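Possible substrate binding protein of ABC transporter system (Rhodopseudomonas palustris, PDB 3N0X) probably binds branched-chain amino acids or related small solutes in the periplasm and delivers them to an ABC transporter for uptake. Local coordinates at residues 178-190 and 209-222. Sequence-based numbering, arbitrary orientation.
Sequences VPTTTTDFTAVGQ and WAGGGDPLTKLQDM
Phe185 and Trp209 meet edge to face where two strand-to-helix connections of one lobe of a periplasmic binding protein run together, in two successive beta-alpha units whose strands 171-178 and 202-207 flank 142-149 in the parallel sheet. The Phe185 edge is turned toward the face of the Trp209 six-membered ring, offset, with planes at 67° and CE2 3.5 Å from Trp209 CH2. Phe185 CG lies anti to its own carbonyl carbon (chi1 -66°), which sends the ring from the N-cap position of helix 186-196 toward 209-222. A flat ring suits this narrow slot: Pro215 CB sits over one face, a CH-pi contact 4.0 Å from the ring centroid, while Thr182 CG2 lies against the opposite face. Trp209 is wide enough to reach Val178, whose CG2 comes in at the indole edge, 3.6 Å from CH2. NE1 helps set the indole's rotation, donating to Gly212 O, which lies in the ring plane at 2.9 Å. Farther along, Gly189 lets helix 215-221 come close, Leu219 CD2 lying 3.8 Å from its CA, and Met222, present as selenomethionine, bends its unbranched chain at chi3 to bring CE near Thr186 O. Lys218 runs extended past the Phe185 edge, CD 3.7 Å from CD1, while its NZ donates to Thr183 O (2.9 Å) and Gly213 O (2.8 Å), tying the two loops together. A leucine here, lacking the ammonium that both carbonyls share, would probably weaken that tie. NZ meets Thr183 O in the carbonyl plane, on a lone pair, but approaches Gly213 O from above its carbonyl plane.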
ATOM      1  N   VAL A 178     -12.142 -14.273 -13.910  1.00 14.62           N
ATOM      2  CA  VAL A 178     -12.869 -13.851 -15.108  1.00 14.98           C
ATOM      3  C   VAL A 178     -12.006 -12.895 -15.903  1.00 15.52           C
ATOM      4  O   VAL A 178     -11.049 -12.319 -15.377  1.00 17.86           O
ATOM      5  CB  VAL A 178     -14.230 -13.196 -14.737  1.00 15.62           C
ATOM      6  CG1 VAL A 178     -15.081 -14.189 -13.933  1.00 17.32           C
ATOM      7  CG2 VAL A 178     -14.036 -11.895 -13.974  1.00 16.73           C
ATOM      8  N   PRO A 179     -12.338 -12.741 -17.186  1.00 18.86           N
ATOM      9  CA  PRO A 179     -11.519 -11.842 -17.994  1.00 21.24           C
ATOM     10  C   PRO A 179     -11.393 -10.455 -17.377  1.00 22.21           C
ATOM     11  O   PRO A 179     -12.325  -9.927 -16.746  1.00 19.90           O
ATOM     12  CB  PRO A 179     -12.240 -11.857 -19.345  1.00 20.99           C
ATOM     13  CG  PRO A 179     -12.883 -13.191 -19.428  1.00 19.90           C
ATOM     14  CD  PRO A 179     -13.276 -13.531 -17.982  1.00 21.81           C
ATOM     15  N   THR A 180     -10.220  -9.853 -17.524  1.00 22.94           N
ATOM     16  CA  THR A 180      -9.929  -8.560 -16.911  0.60 23.27           C
ATOM     17  C   THR A 180     -10.943  -7.488 -17.267  1.00 24.22           C
ATOM     18  O   THR A 180     -11.194  -6.604 -16.473  1.00 26.02           O
ATOM     19  CB  THR A 180      -8.547  -8.004 -17.334  0.60 24.11           C
ATOM     20  OG1 THR A 180      -8.428  -8.077 -18.764  0.60 18.21           O
ATOM     21  CG2 THR A 180      -7.415  -8.778 -16.658  0.60 24.07           C
ATOM     22  N   THR A 181     -11.508  -7.600 -18.465  1.00 24.75           N
ATOM     23  CA  THR A 181     -12.464  -6.675 -19.040  1.00 27.07           C
ATOM     24  C   THR A 181     -13.937  -6.948 -18.716  1.00 25.85           C
ATOM     25  O   THR A 181     -14.842  -6.374 -19.339  1.00 25.08           O
ATOM     26  CB  THR A 181     -12.346  -6.757 -20.596  1.00 27.41           C
ATOM     27  OG1 THR A 181     -12.526  -8.128 -21.027  1.00 29.26           O
ATOM     28  CG2 THR A 181     -10.974  -6.244 -21.027  1.00 33.99           C
ATOM     29  N   THR A 182     -14.199  -7.857 -17.783  1.00 23.00           N
ATOM     30  CA  THR A 182     -15.579  -8.253 -17.480  1.00 22.74           C
ATOM     31  C   THR A 182     -16.339  -7.053 -16.891  1.00 22.24           C
ATOM     32  O   THR A 182     -15.807  -6.329 -16.055  1.00 26.09           O
ATOM     33  CB  THR A 182     -15.599  -9.438 -16.480  1.00 20.44           C
ATOM     34  OG1 THR A 182     -15.024 -10.606 -17.100  1.00 19.44           O
ATOM     35  CG2 THR A 182     -17.036  -9.759 -16.049  1.00 19.28           C
ATOM     36  N   THR A 183     -17.543  -6.846 -17.394  1.00 24.19           N
ATOM     37  CA  THR A 183     -18.448  -5.833 -16.858  1.00 26.06           C
ATOM     38  C   THR A 183     -19.834  -6.383 -16.512  1.00 27.47           C
ATOM     39  O   THR A 183     -20.608  -5.692 -15.835  1.00 28.33           O
ATOM     40  CB  THR A 183     -18.650  -4.671 -17.855  1.00 28.25           C
ATOM     41  OG1 THR A 183     -19.147  -5.205 -19.078  1.00 27.75           O
ATOM     42  CG2 THR A 183     -17.323  -3.920 -18.087  1.00 30.19           C
ATOM     43  N   ASP A 184     -20.156  -7.586 -16.991  1.00 26.92           N
ATOM     44  CA  ASP A 184     -21.404  -8.251 -16.658  1.00 27.95           C
ATOM     45  C   ASP A 184     -21.076  -9.435 -15.764  1.00 25.20           C
ATOM     46  O   ASP A 184     -20.459 -10.397 -16.223  1.00 24.64           O
ATOM     47  CB  ASP A 184     -22.121  -8.753 -17.903  1.00 28.84           C
ATOM     48  CG  ASP A 184     -23.514  -9.318 -17.609  1.00 34.90           C
ATOM     49  OD1 ASP A 184     -23.740  -9.969 -16.563  1.00 30.29           O
ATOM     50  OD2 ASP A 184     -24.414  -9.127 -18.463  1.00 43.64           O
ATOM     51  N   PHE A 185     -21.531  -9.350 -14.521  1.00 22.67           N
ATOM     52  CA  PHE A 185     -21.193 -10.349 -13.476  1.00 20.46           C
ATOM     53  C   PHE A 185     -22.313 -11.309 -13.174  1.00 21.55           C
ATOM     54  O   PHE A 185     -22.249 -12.035 -12.179  1.00 19.75           O
ATOM     55  CB  PHE A 185     -20.724  -9.646 -12.203  1.00 20.16           C
ATOM     56  CG  PHE A 185     -19.448  -8.915 -12.389  1.00 20.10           C
ATOM     57  CD1 PHE A 185     -19.454  -7.601 -12.886  1.00 22.28           C
ATOM     58  CD2 PHE A 185     -18.221  -9.536 -12.163  1.00 20.56           C
ATOM     59  CE1 PHE A 185     -18.282  -6.919 -13.110  1.00 22.62           C
ATOM     60  CE2 PHE A 185     -17.048  -8.838 -12.388  1.00 22.37           C
ATOM     61  CZ  PHE A 185     -17.075  -7.537 -12.873  1.00 20.55           C
ATOM     62  N   THR A 186     -23.348 -11.342 -14.028  1.00 23.09           N
ATOM     63  CA  THR A 186     -24.515 -12.172 -13.768  1.00 23.69           C
ATOM     64  C   THR A 186     -24.148 -13.643 -13.612  1.00 23.51           C
ATOM     65  O   THR A 186     -24.499 -14.298 -12.617  1.00 23.06           O
ATOM     66  CB  THR A 186     -25.590 -11.986 -14.897  1.00 27.34           C
ATOM     67  OG1 THR A 186     -25.919 -10.589 -14.985  1.00 28.34           O
ATOM     68  CG2 THR A 186     -26.830 -12.820 -14.590  1.00 31.45           C
ATOM     69  N   ALA A 187     -23.416 -14.170 -14.578  1.00 22.28           N
ATOM     70  CA  ALA A 187     -23.092 -15.596 -14.584  1.00 22.02           C
ATOM     71  C   ALA A 187     -22.146 -15.986 -13.447  1.00 19.82           C
ATOM     72  O   ALA A 187     -22.400 -16.954 -12.709  1.00 20.12           O
ATOM     73  CB  ALA A 187     -22.488 -15.997 -15.948  1.00 23.51           C
ATOM     74  N   VAL A 188     -21.053 -15.247 -13.328  1.00 18.63           N
ATOM     75  CA  VAL A 188     -20.071 -15.533 -12.270  1.00 16.77           C
ATOM     76  C   VAL A 188     -20.704 -15.314 -10.867  1.00 17.95           C
ATOM     77  O   VAL A 188     -20.426 -16.068  -9.939  1.00 17.75           O
ATOM     78  CB  VAL A 188     -18.738 -14.766 -12.442  1.00 15.14           C
ATOM     79  CG1 VAL A 188     -18.869 -13.288 -12.203  1.00 18.23           C
ATOM     80  CG2 VAL A 188     -17.653 -15.316 -11.457  1.00 15.60           C
ATOM     81  N   GLY A 189     -21.554 -14.289 -10.747  1.00 18.63           N
ATOM     82  CA  GLY A 189     -22.245 -13.976  -9.496  1.00 18.58           C
ATOM     83  C   GLY A 189     -23.071 -15.164  -9.052  1.00 18.21           C
ATOM     84  O   GLY A 189     -23.014 -15.564  -7.889  1.00 17.39           O
ATOM     85  N   GLN A 190     -23.835 -15.730  -9.976  1.00 17.63           N
ATOM     86  CA  GLN A 190     -24.644 -16.899  -9.663  1.00 18.56           C
ATOM     87  C   GLN A 190     -23.795 -18.111  -9.258  1.00 19.26           C
ATOM     88  O   GLN A 190     -24.155 -18.829  -8.321  1.00 19.49           O
ATOM     89  CB  GLN A 190     -25.643 -17.232 -10.777  1.00 20.31           C
ATOM     90  CG  GLN A 190     -26.750 -18.136 -10.258  1.00 23.90           C
ATOM     91  CD  GLN A 190     -27.627 -17.473  -9.190  1.00 24.20           C
ATOM     92  OE1 GLN A 190     -28.089 -16.348  -9.352  1.00 29.92           O
ATOM     93  NE2 GLN A 190     -27.828 -18.177  -8.072  1.00 27.04           N
ATOM     94  N   TRP A 209      -9.825  -6.610  -7.216  1.00 14.35           N
ATOM     95  CA  TRP A 209     -10.101  -6.032  -8.538  1.00 15.25           C
ATOM     96  C   TRP A 209      -9.267  -4.756  -8.717  1.00 19.11           C
ATOM     97  O   TRP A 209      -9.169  -3.940  -7.801  1.00 20.01           O
ATOM     98  CB  TRP A 209     -11.592  -5.701  -8.679  1.00 16.66           C
ATOM     99  CG  TRP A 209     -12.078  -5.677 -10.080  1.00 18.18           C
ATOM    100  CD1 TRP A 209     -12.155  -4.595 -10.920  1.00 19.83           C
ATOM    101  CD2 TRP A 209     -12.554  -6.797 -10.838  1.00 14.53           C
ATOM    102  NE1 TRP A 209     -12.680  -4.973 -12.133  1.00 19.57           N
ATOM    103  CE2 TRP A 209     -12.933  -6.317 -12.119  1.00 18.29           C
ATOM    104  CE3 TRP A 209     -12.740  -8.152 -10.550  1.00 18.20           C
ATOM    105  CZ2 TRP A 209     -13.433  -7.150 -13.097  1.00 20.02           C
ATOM    106  CZ3 TRP A 209     -13.251  -8.965 -11.508  1.00 18.76           C
ATOM    107  CH2 TRP A 209     -13.584  -8.474 -12.789  1.00 20.39           C
ATOM    108  N   ALA A 210      -8.732  -4.569  -9.912  1.00 20.56           N
ATOM    109  CA  ALA A 210      -8.012  -3.332 -10.263  1.00 22.59           C
ATOM    110  C   ALA A 210      -8.676  -2.737 -11.495  1.00 24.28           C
ATOM    111  O   ALA A 210      -9.058  -3.437 -12.406  1.00 24.61           O
ATOM    112  CB  ALA A 210      -6.518  -3.632 -10.530  1.00 23.27           C
ATOM    113  N   GLY A 211      -8.836  -1.415 -11.524  1.00 29.21           N
ATOM    114  CA  GLY A 211      -9.433  -0.749 -12.680  1.00 30.68           C
ATOM    115  C   GLY A 211     -10.941  -0.708 -12.580  1.00 31.76           C
ATOM    116  O   GLY A 211     -11.513  -0.983 -11.523  1.00 33.56           O
ATOM    117  N   GLY A 212     -11.594  -0.375 -13.677  1.00 32.64           N
ATOM    118  CA  GLY A 212     -13.048  -0.277 -13.689  1.00 32.28           C
ATOM    119  C   GLY A 212     -13.701  -1.636 -13.770  1.00 32.28           C
ATOM    120  O   GLY A 212     -13.007  -2.681 -13.822  1.00 29.79           O
ATOM    121  N   GLY A 213     -15.031  -1.607 -13.826  1.00 30.24           N
ATOM    122  CA  GLY A 213     -15.876  -2.801 -13.913  1.00 29.62           C
ATOM    123  C   GLY A 213     -16.887  -2.854 -12.773  1.00 28.07           C
ATOM    124  O   GLY A 213     -17.961  -3.417 -12.923  1.00 28.08           O
ATOM    125  N   ASP A 214     -16.514  -2.282 -11.631  1.00 29.43           N
ATOM    126  CA  ASP A 214     -17.380  -2.186 -10.449  0.50 28.39           C
ATOM    127  C   ASP A 214     -18.051  -3.509 -10.033  1.00 26.46           C
ATOM    128  O   ASP A 214     -19.271  -3.581  -9.829  1.00 25.04           O
ATOM    129  CB  ASP A 214     -18.428  -1.083 -10.658  0.50 29.25           C
ATOM    130  CG  ASP A 214     -18.933  -0.500  -9.354  0.50 32.51           C
ATOM    131  OD1 ASP A 214     -18.414  -0.854  -8.259  0.50 30.73           O
ATOM    132  OD2 ASP A 214     -19.868   0.323  -9.433  0.50 35.18           O
ATOM    133  N   PRO A 215     -17.234  -4.576  -9.835  1.00 23.94           N
ATOM    134  CA  PRO A 215     -17.841  -5.841  -9.381  1.00 21.21           C
ATOM    135  C   PRO A 215     -18.618  -5.735  -8.029  1.00 18.05           C
ATOM    136  O   PRO A 215     -19.617  -6.401  -7.880  1.00 18.28           O
ATOM    137  CB  PRO A 215     -16.631  -6.792  -9.214  1.00 20.14           C
ATOM    138  CG  PRO A 215     -15.530  -5.928  -9.008  1.00 22.28           C
ATOM    139  CD  PRO A 215     -15.770  -4.652  -9.813  1.00 23.40           C
ATOM    140  N   LEU A 216     -18.190  -4.901  -7.098  1.00 19.66           N
ATOM    141  CA  LEU A 216     -18.871  -4.875  -5.776  1.00 21.82           C
ATOM    142  C   LEU A 216     -20.301  -4.360  -5.886  1.00 24.24           C
ATOM    143  O   LEU A 216     -21.228  -4.956  -5.315  1.00 24.26           O
ATOM    144  CB  LEU A 216     -18.071  -4.085  -4.736  1.00 23.14           C
ATOM    145  CG  LEU A 216     -16.938  -4.818  -3.960  1.00 21.24           C
ATOM    146  CD1 LEU A 216     -17.447  -6.053  -3.204  1.00 22.77           C
ATOM    147  CD2 LEU A 216     -15.798  -5.204  -4.860  1.00 23.01           C
ATOM    148  N   THR A 217     -20.487  -3.274  -6.642  1.00 25.69           N
ATOM    149  CA  THR A 217     -21.818  -2.718  -6.881  1.00 27.95           C
ATOM    150  C   THR A 217     -22.711  -3.683  -7.641  1.00 26.51           C
ATOM    151  O   THR A 217     -23.875  -3.867  -7.309  1.00 25.81           O
ATOM    152  CB  THR A 217     -21.736  -1.430  -7.762  1.00 29.20           C
ATOM    153  OG1 THR A 217     -20.868  -0.487  -7.139  1.00 35.05           O
ATOM    154  CG2 THR A 217     -23.110  -0.844  -7.957  1.00 35.32           C
ATOM    155  N   LYS A 218     -22.167  -4.277  -8.698  1.00 25.78           N
ATOM    156  CA  LYS A 218     -22.903  -5.204  -9.512  1.00 24.69           C
ATOM    157  C   LYS A 218     -23.285  -6.493  -8.808  1.00 23.81           C
ATOM    158  O   LYS A 218     -24.384  -7.012  -8.998  1.00 23.20           O
ATOM    159  CB  LYS A 218     -22.160  -5.462 -10.829  1.00 27.89           C
ATOM    160  CG  LYS A 218     -22.109  -4.178 -11.694  1.00 28.25           C
ATOM    161  CD  LYS A 218     -21.209  -4.333 -12.885  1.00 33.19           C
ATOM    162  CE  LYS A 218     -21.279  -3.085 -13.813  1.00 36.50           C
ATOM    163  NZ  LYS A 218     -20.086  -3.035 -14.707  1.00 34.00           N
ATOM    164  N   LEU A 219     -22.420  -6.988  -7.932  1.00 20.75           N
ATOM    165  CA  LEU A 219     -22.795  -8.141  -7.112  1.00 19.67           C
ATOM    166  C   LEU A 219     -23.857  -7.729  -6.061  1.00 18.06           C
ATOM    167  O   LEU A 219     -24.813  -8.478  -5.847  1.00 19.58           O
ATOM    168  CB  LEU A 219     -21.580  -8.744  -6.386  1.00 17.65           C
ATOM    169  CG  LEU A 219     -20.595  -9.491  -7.271  1.00 15.91           C
ATOM    170  CD1 LEU A 219     -19.318  -9.813  -6.492  1.00 18.13           C
ATOM    171  CD2 LEU A 219     -21.259 -10.738  -7.879  1.00 16.46           C
ATOM    172  N   GLN A 220     -23.654  -6.578  -5.424  1.00 18.98           N
ATOM    173  CA  GLN A 220     -24.623  -6.052  -4.439  0.50 20.85           C
ATOM    174  C   GLN A 220     -26.014  -5.880  -5.076  1.00 22.29           C
ATOM    175  O   GLN A 220     -27.043  -6.148  -4.423  1.00 23.27           O
ATOM    176  CB  GLN A 220     -24.121  -4.729  -3.835  0.50 21.52           C
ATOM    177  CG  GLN A 220     -24.981  -4.142  -2.700  0.50 26.22           C
ATOM    178  CD  GLN A 220     -24.841  -4.894  -1.380  0.50 31.93           C
ATOM    179  OE1 GLN A 220     -25.037  -6.110  -1.318  0.50 36.32           O
ATOM    180  NE2 GLN A 220     -24.511  -4.164  -0.314  0.50 30.99           N
ATOM    181  N   ASP A 221     -26.060  -5.467  -6.349  1.00 23.41           N
ATOM    182  CA  ASP A 221     -27.330  -5.297  -7.052  1.00 25.86           C
ATOM    183  C   ASP A 221     -28.075  -6.633  -7.197  1.00 24.85           C
ATOM    184  O   ASP A 221     -29.303  -6.656  -7.343  1.00 27.96           O
ATOM    185  CB  ASP A 221     -27.141  -4.680  -8.474  1.00 27.44           C
ATOM    186  CG  ASP A 221     -26.728  -3.213  -8.461  1.00 32.82           C
ATOM    187  OD1 ASP A 221     -27.021  -2.504  -7.487  1.00 33.74           O
ATOM    188  OD2 ASP A 221     -26.089  -2.775  -9.462  1.00 42.90           O
HETATM  189  N   MSE A 222     -27.347  -7.752  -7.171  1.00 23.22           N
HETATM  190  CA  MSE A 222     -27.959  -9.087  -7.249  1.00 22.08           C
HETATM  191  C   MSE A 222     -28.458  -9.610  -5.889  1.00 20.99           C
HETATM  192  O   MSE A 222     -28.974 -10.699  -5.825  1.00 22.60           O
HETATM  193  CB  MSE A 222     -26.979 -10.109  -7.857  1.00 24.55           C
HETATM  194  CG  MSE A 222     -26.605  -9.764  -9.299  1.00 24.18           C
HETATM  195 SE   MSE A 222     -25.046 -10.794  -9.939  0.75 25.69          SE
HETATM  196  CE  MSE A 222     -25.822 -12.386 -10.079  1.00 20.86           C
TER